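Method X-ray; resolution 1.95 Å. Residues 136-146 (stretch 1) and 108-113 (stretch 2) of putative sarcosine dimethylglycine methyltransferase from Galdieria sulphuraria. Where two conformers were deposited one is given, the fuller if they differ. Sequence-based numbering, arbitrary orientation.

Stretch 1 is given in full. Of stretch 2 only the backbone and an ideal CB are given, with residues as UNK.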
# COMPACT_ATOMS: atom_id res chain seq x y z
N VAL A 136 -24.54 11.35 13.18
CA VAL A 136 -24.37 9.96 13.53
C VAL A 136 -25.71 9.29 13.27
O VAL A 136 -26.73 9.69 13.85
CB VAL A 136 -23.97 9.77 15.04
CG1 VAL A 136 -23.75 8.29 15.35
CG2 VAL A 136 -22.71 10.56 15.41
N LYS A 137 -25.69 8.26 12.43
CA LYS A 137 -26.91 7.51 12.06
C LYS A 137 -26.72 6.04 12.42
O LYS A 137 -25.62 5.51 12.33
CB LYS A 137 -27.16 7.64 10.55
CG LYS A 137 -27.02 9.07 9.95
CD LYS A 137 -26.82 8.98 8.40
CE LYS A 137 -26.74 10.38 7.73
NZ LYS A 137 -28.05 11.12 7.63
N TYR A 138 -27.78 5.41 12.92
CA TYR A 138 -27.82 4.00 13.18
C TYR A 138 -28.20 3.29 11.90
O TYR A 138 -29.07 3.75 11.16
CB TYR A 138 -28.85 3.68 14.26
CG TYR A 138 -29.16 2.20 14.43
CD1 TYR A 138 -28.40 1.41 15.28
CD2 TYR A 138 -30.22 1.60 13.74
CE1 TYR A 138 -28.67 0.06 15.45
CE2 TYR A 138 -30.50 0.24 13.91
CZ TYR A 138 -29.72 -0.52 14.77
OH TYR A 138 -29.97 -1.87 14.96
N GLY A 139 -27.52 2.18 11.61
CA GLY A 139 -27.97 1.31 10.55
C GLY A 139 -26.93 0.34 10.03
O GLY A 139 -25.84 0.17 10.63
N SER A 140 -27.31 -0.29 8.92
CA SER A 140 -26.60 -1.42 8.34
C SER A 140 -26.00 -1.01 6.99
O SER A 140 -26.62 -0.23 6.27
CB SER A 140 -27.64 -2.52 8.12
OG SER A 140 -27.15 -3.52 7.25
N PHE A 141 -24.82 -1.57 6.65
CA PHE A 141 -24.20 -1.34 5.33
C PHE A 141 -25.01 -1.99 4.22
O PHE A 141 -24.79 -1.67 3.05
CB PHE A 141 -22.79 -1.96 5.20
CG PHE A 141 -21.84 -1.62 6.31
CD1 PHE A 141 -22.11 -0.61 7.23
CD2 PHE A 141 -20.63 -2.33 6.41
CE1 PHE A 141 -21.20 -0.30 8.24
CE2 PHE A 141 -19.72 -2.05 7.41
CZ PHE A 141 -20.01 -1.03 8.35
N LEU A 142 -25.91 -2.92 4.57
CA LEU A 142 -26.77 -3.59 3.59
C LEU A 142 -27.94 -2.69 3.20
O LEU A 142 -28.58 -2.90 2.18
CB LEU A 142 -27.25 -4.94 4.13
CG LEU A 142 -26.14 -5.89 4.58
CD1 LEU A 142 -26.69 -7.25 5.10
CD2 LEU A 142 -25.16 -6.12 3.45
N GLU A 143 -28.20 -1.65 4.01
CA GLU A 143 -29.28 -0.73 3.74
C GLU A 143 -28.90 0.67 4.23
O GLU A 143 -29.43 1.19 5.23
CB GLU A 143 -30.55 -1.23 4.43
CG GLU A 143 -31.83 -0.83 3.72
CD GLU A 143 -33.08 -1.39 4.40
OE1 GLU A 143 -33.90 -0.57 4.89
OE2 GLU A 143 -33.23 -2.65 4.47
N ILE A 144 -27.97 1.30 3.51
CA ILE A 144 -27.48 2.60 3.93
C ILE A 144 -28.66 3.57 3.85
O ILE A 144 -29.28 3.69 2.79
CB ILE A 144 -26.27 3.06 3.08
CG1 ILE A 144 -25.12 2.01 3.16
CG2 ILE A 144 -25.83 4.44 3.52
CD1 ILE A 144 -23.87 2.34 2.25
N PRO A 145 -29.03 4.19 5.00
CA PRO A 145 -30.26 4.97 5.08
C PRO A 145 -30.03 6.35 4.48
O PRO A 145 -30.10 7.35 5.19
CB PRO A 145 -30.53 5.06 6.59
CG PRO A 145 -29.13 5.09 7.21
CD PRO A 145 -28.29 4.18 6.29
N CYS A 146 -29.69 6.40 3.19
CA CYS A 146 -29.31 7.63 2.49
C CYS A 146 -29.77 7.52 1.01
O CYS A 146 -29.86 6.40 0.49
CB CYS A 146 -27.77 7.84 2.59
SG CYS A 146 -26.93 7.67 4.29
N UNK A 108 -18.90 14.74 7.68
CA UNK A 108 -18.95 13.28 7.74
C UNK A 108 -20.27 12.81 8.33
O UNK A 108 -20.66 13.24 9.42
CB UNK A 108 -17.78 12.73 8.56
N UNK A 109 -20.93 11.87 7.63
CA UNK A 109 -22.04 11.13 8.24
C UNK A 109 -21.47 9.79 8.69
O UNK A 109 -20.89 9.06 7.88
CB UNK A 109 -23.21 10.95 7.27
N UNK A 110 -21.69 9.44 9.96
CA UNK A 110 -21.24 8.16 10.50
C UNK A 110 -22.40 7.19 10.44
O UNK A 110 -23.54 7.55 10.82
CB UNK A 110 -20.72 8.30 11.93
N UNK A 111 -22.15 5.97 9.96
CA UNK A 111 -23.15 4.91 10.01
C UNK A 111 -22.59 3.80 10.87
O UNK A 111 -21.49 3.30 10.61
CB UNK A 111 -23.51 4.40 8.61
N UNK A 112 -23.33 3.41 11.90
CA UNK A 112 -22.79 2.45 12.84
C UNK A 112 -23.94 1.66 13.45
O UNK A 112 -25.01 2.24 13.71
CB UNK A 112 -21.96 3.15 13.92
N UNK A 113 -23.70 0.37 13.69
CA UNK A 113 -24.74 -0.54 14.18
C UNK A 113 -24.87 -0.53 15.70
O UNK A 113 -25.85 -1.02 16.21
CB UNK A 113 -24.45 -1.96 13.71

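Residues 136-138 and 108-112 are neighbouring parallel strands. Three backbone hydrogen bonds join the stretches, and none of them uses a side-chain atom.

Position 108 has extended backbone angles, and no atom of stretch 1 lies within 5.5 Å of its CB. Stretch 1 sets no preference here. The residue is Ile108, which makes no contact with stretch 1.

At position 109 the CB points sideways, 3.6 Å from Lys137 CE. An acid would suit the lysine's charge; a polar or small residue would also be possible. The residue is Asp109. Its OD2 lies 3.5 Å from Lys137 CE and 4.1 Å from Lys137 NZ, so the charges are near each other but beyond a salt bridge. OD2 is hydrogen-bonded elsewhere in the structure.

Position 110 pairs with Val136, and both side chains lie on the same face of the sheet. The CB is 4.3 Å from Val136 CA. Small or medium side chains would fit, and stretch 1 does not choose among them. The backbone O of this position accepts a hydrogen bond from Lys137 N at 2.8 Å. The residue is Cys110; its SG is hydrogen-bonded elsewhere.

Position 111 pairs with Lys137 and points to the other face. Ahead of the CB, stretch 1 curls round through Gly139, Phe141, Ile144 and Pro145. This is a largely apolar pocket with room for a branched side chain. Leucine, isoleucine or methionine would suit it. The residue is Leu111, with chi1 t and chi2 p, and it has the largest area covered by the other stretch. CD1 lies 3.6 Å from Pro145 CD and 3.6 Å from Gly139 N. CD2 lies 4.1 Å from Ile144 CG1 and 4.4 Å from Phe141 CD1. An ideal CB on Gly139 would come within 3.2 Å of Leu111 CD1, although the backbone angles of Gly139 already call for glycine.

Position 112 pairs with Tyr138, its CB on the same face as that of 110. Its backbone N donates to Lys137 O at 3.1 Å, and its O accepts from Gly139 N at 3.3 Å. The side chain has little to meet in stretch 1, so many types would do, though the donating N-H speaks against proline. The residue is Asn112, whose OD1 and ND2 are hydrogen-bonded elsewhere.

Position 113 lies past the strand. Its CB points sideways, 4.0 Å from Gly139 O and 5.0 Å from Tyr138 CE1. A long apolar side chain could reach the tyrosine ring. The residue is Ile113. Its CD1 approaches Tyr138 CZ at 3.9 Å and Gly139 O at 3.5 Å.

Stretch 2 (108-113) IDCLNI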
# COMPACT_ATOMS: atom_id res chain seq x y z
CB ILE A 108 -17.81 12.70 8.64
CG1 ILE A 108 -16.40 13.13 8.15
CG2 ILE A 108 -17.91 11.16 8.74
CD1 ILE A 108 -15.94 12.39 6.92
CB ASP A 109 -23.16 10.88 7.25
CG ASP A 109 -23.87 12.16 6.83
OD1 ASP A 109 -23.83 13.17 7.55
OD2 ASP A 109 -24.50 12.15 5.78
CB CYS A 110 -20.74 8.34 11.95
SG CYS A 110 -19.33 9.38 12.16
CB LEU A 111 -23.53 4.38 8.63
CG LEU A 111 -24.70 3.39 8.60
CD1 LEU A 111 -25.99 4.08 9.00
CD2 LEU A 111 -24.82 2.82 7.17
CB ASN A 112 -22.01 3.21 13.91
CG ASN A 112 -21.04 2.35 14.69
OD1 ASN A 112 -20.15 1.72 14.12
ND2 ASN A 112 -21.15 2.39 16.02
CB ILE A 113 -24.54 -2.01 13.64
CG1 ILE A 113 -25.84 -2.82 13.69
CG2 ILE A 113 -23.39 -2.75 14.35
CD1 ILE A 113 -26.95 -2.38 12.69
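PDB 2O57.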